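Local coordinates for soluble inorganic pyrophosphatase (Toxoplasma gondii, PDB 5WRT), which probably hydrolyses inorganic diphosphate to two phosphates with the help of magnesium ions, as the type I soluble pyrophosphatases do, at residues E189-R192 against W193-L196. Numbering follows the deposited sequence.
Sequences EWFR and WYKL
Trp193 N donates to Glu189 O at 3.2 Å and more weakly to Trp190 O, near the C-terminal end of helix 183-193, which gives way here to a type I beta turn from Trp193 to Leu196 at one side of the pyrophosphatase beta-barrel. Beyond it Tyr194 N makes a weak bond to Trp190 O, and Leu196 N closes the turn on Trp193 O. A water bridges the helix end and the turn, donating to Arg192 O and accepting from Lys195 N, while Phe191 O is taken by Asn203 ND2.

Among the side chains, Arg192 grips the Glu189 carboxylate side-on: NE reaches OE1 at 2.8 Å and NH2 reaches OE2 at 2.9 Å, both on syn sides. The near-linear 176° of the second bond and two points of attachment fix the carboxylate's rotation; NH1 pairs with Glu209. Trp193 NE1 makes a weak bond to Glu189 OE1; its stronger partner is Gly182 O of the second subunit, which places this corner at the dimer interface. Arg192 CD lies over the indole's five-membered ring.

On the side nearer the magnesium site, Trp190, Phe191 and Tyr194 form an aromatic cluster. Tyr194 CB sits over the six-membered ring of Trp190, whose NE1 donates to Thr88 O, and Phe191 turns its edge to the tyrosine face with planes at 76°. Tyr194 CG lies between the backbone N and the carbonyl carbon (chi1 78°), which brings CD2 to 3.4 Å from Trp190 CZ3.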
ATOM      1  N   GLU A 189       4.783   2.238   4.693  1.00 23.57           N
ATOM      2  CA  GLU A 189       4.716   2.386   3.244  1.00 24.35           C
ATOM      3  C   GLU A 189       3.294   2.666   2.776  1.00 23.92           C
ATOM      4  O   GLU A 189       3.102   3.350   1.765  1.00 24.16           O
ATOM      5  CB  GLU A 189       5.267   1.136   2.559  1.00 23.50           C
ATOM      6  CG  GLU A 189       6.752   0.894   2.810  1.00 25.08           C
ATOM      7  CD  GLU A 189       7.607   2.134   2.611  1.00 25.95           C
ATOM      8  OE1 GLU A 189       7.354   2.900   1.657  1.00 25.01           O
ATOM      9  OE2 GLU A 189       8.535   2.347   3.421  1.00 28.00           O
ATOM     10  N   TRP A 190       2.293   2.153   3.494  1.00 24.16           N
ATOM     11  CA  TRP A 190       0.908   2.435   3.132  1.00 23.11           C
ATOM     12  C   TRP A 190       0.616   3.927   3.225  1.00 23.84           C
ATOM     13  O   TRP A 190       0.107   4.534   2.276  1.00 23.89           O
ATOM     14  CB  TRP A 190      -0.046   1.646   4.031  1.00 23.27           C
ATOM     15  CG  TRP A 190      -1.425   1.517   3.458  1.00 23.92           C
ATOM     16  CD1 TRP A 190      -1.932   0.447   2.777  1.00 22.73           C
ATOM     17  CD2 TRP A 190      -2.472   2.495   3.502  1.00 22.66           C
ATOM     18  NE1 TRP A 190      -3.228   0.697   2.400  1.00 24.60           N
ATOM     19  CE2 TRP A 190      -3.584   1.948   2.831  1.00 24.39           C
ATOM     20  CE3 TRP A 190      -2.579   3.779   4.046  1.00 22.95           C
ATOM     21  CZ2 TRP A 190      -4.787   2.639   2.690  1.00 23.00           C
ATOM     22  CZ3 TRP A 190      -3.774   4.464   3.904  1.00 24.04           C
ATOM     23  CH2 TRP A 190      -4.860   3.893   3.232  1.00 23.54           C
ATOM     24  N   PHE A 191       0.943   4.538   4.362  1.00 23.11           N
ATOM     25  CA  PHE A 191       0.661   5.954   4.552  1.00 24.00           C
ATOM     26  C   PHE A 191       1.644   6.859   3.820  1.00 26.29           C
ATOM     27  O   PHE A 191       1.345   8.041   3.626  1.00 26.78           O
ATOM     28  CB  PHE A 191       0.633   6.283   6.044  1.00 24.18           C
ATOM     29  CG  PHE A 191      -0.623   5.825   6.728  1.00 24.47           C
ATOM     30  CD1 PHE A 191      -1.804   6.537   6.578  1.00 24.67           C
ATOM     31  CD2 PHE A 191      -0.635   4.671   7.492  1.00 22.72           C
ATOM     32  CE1 PHE A 191      -2.968   6.115   7.195  1.00 24.96           C
ATOM     33  CE2 PHE A 191      -1.798   4.243   8.110  1.00 24.31           C
ATOM     34  CZ  PHE A 191      -2.965   4.966   7.961  1.00 22.67           C
ATOM     35  N   ARG A 192       2.798   6.335   3.402  1.00 24.49           N
ATOM     36  CA  ARG A 192       3.707   7.136   2.588  1.00 26.00           C
ATOM     37  C   ARG A 192       3.164   7.324   1.176  1.00 27.41           C
ATOM     38  O   ARG A 192       3.307   8.403   0.589  1.00 27.99           O
ATOM     39  CB  ARG A 192       5.093   6.491   2.537  1.00 25.48           C
ATOM     40  CG  ARG A 192       6.165   7.394   1.932  1.00 26.24           C
ATOM     41  CD  ARG A 192       7.224   6.602   1.176  1.00 25.16           C
ATOM     42  NE  ARG A 192       7.938   5.662   2.035  1.00 27.53           N
ATOM     43  CZ  ARG A 192       8.994   5.979   2.779  1.00 27.72           C
ATOM     44  NH1 ARG A 192       9.468   7.218   2.771  1.00 26.56           N
ATOM     45  NH2 ARG A 192       9.578   5.054   3.528  1.00 25.24           N
ATOM     46  N   TRP A 193       2.524   6.294   0.621  1.00 25.19           N
ATOM     47  CA  TRP A 193       2.200   6.252  -0.797  1.00 25.92           C
ATOM     48  C   TRP A 193       0.724   6.454  -1.118  1.00 26.29           C
ATOM     49  O   TRP A 193       0.396   6.682  -2.287  1.00 27.84           O
ATOM     50  CB  TRP A 193       2.656   4.911  -1.397  1.00 24.93           C
ATOM     51  CG  TRP A 193       4.145   4.759  -1.487  1.00 25.70           C
ATOM     52  CD1 TRP A 193       4.954   4.072  -0.627  1.00 24.99           C
ATOM     53  CD2 TRP A 193       5.003   5.296  -2.501  1.00 26.97           C
ATOM     54  NE1 TRP A 193       6.263   4.155  -1.039  1.00 25.08           N
ATOM     55  CE2 TRP A 193       6.320   4.901  -2.188  1.00 26.61           C
ATOM     56  CE3 TRP A 193       4.787   6.076  -3.642  1.00 27.80           C
ATOM     57  CZ2 TRP A 193       7.414   5.259  -2.974  1.00 27.10           C
ATOM     58  CZ3 TRP A 193       5.874   6.429  -4.421  1.00 29.35           C
ATOM     59  CH2 TRP A 193       7.171   6.021  -4.083  1.00 28.18           C
ATOM     60  N   TYR A 194      -0.174   6.384  -0.130  1.00 27.84           N
ATOM     61  CA  TYR A 194      -1.595   6.240  -0.447  1.00 29.82           C
ATOM     62  C   TYR A 194      -2.219   7.486  -1.070  1.00 31.09           C
ATOM     63  O   TYR A 194      -3.321   7.394  -1.621  1.00 31.37           O
ATOM     64  CB  TYR A 194      -2.385   5.832   0.800  1.00 27.63           C
ATOM     65  CG  TYR A 194      -2.667   6.948   1.778  1.00 28.03           C
ATOM     66  CD1 TYR A 194      -1.633   7.617   2.416  1.00 29.12           C
ATOM     67  CD2 TYR A 194      -3.972   7.323   2.071  1.00 29.28           C
ATOM     68  CE1 TYR A 194      -1.889   8.634   3.317  1.00 28.91           C
ATOM     69  CE2 TYR A 194      -4.239   8.337   2.970  1.00 29.79           C
ATOM     70  CZ  TYR A 194      -3.193   8.990   3.591  1.00 31.53           C
ATOM     71  OH  TYR A 194      -3.451  10.001   4.489  1.00 33.17           O
ATOM     72  N   LYS A 195      -1.562   8.640  -1.004  1.00 32.35           N
ATOM     73  CA  LYS A 195      -2.104   9.845  -1.617  1.00 33.34           C
ATOM     74  C   LYS A 195      -1.391  10.214  -2.914  1.00 34.48           C
ATOM     75  O   LYS A 195      -1.609  11.310  -3.442  1.00 34.51           O
ATOM     76  CB  LYS A 195      -2.041  11.012  -0.631  1.00 33.38           C
ATOM     77  CG  LYS A 195      -2.978  10.891   0.559  1.00 34.82           C
ATOM     78  CD  LYS A 195      -2.759  12.047   1.528  1.00 37.02           C
ATOM     79  CE  LYS A 195      -4.014  12.307   2.369  1.00 39.68           C
ATOM     80  NZ  LYS A 195      -4.224  13.757   2.703  1.00 40.22           N
ATOM     81  N   LEU A 196      -0.536   9.333  -3.432  1.00 30.99           N
ATOM     82  CA  LEU A 196       0.055   9.572  -4.746  1.00 32.72           C
ATOM     83  C   LEU A 196      -0.984   9.583  -5.859  1.00 35.14           C
ATOM     84  O   LEU A 196      -0.926  10.485  -6.714  1.00 35.30           O
ATOM     85  CB  LEU A 196       1.162   8.551  -5.028  1.00 31.99           C
ATOM     86  CG  LEU A 196       2.005   8.894  -6.262  1.00 33.18           C
ATOM     87  CD1 LEU A 196       2.958  10.043  -5.961  1.00 33.46           C
ATOM     88  CD2 LEU A 196       2.768   7.679  -6.769  1.00 29.25           C
TER
HETATM   89  O   HOH W   1       1.177   9.792  -0.574  1.00 29.72           O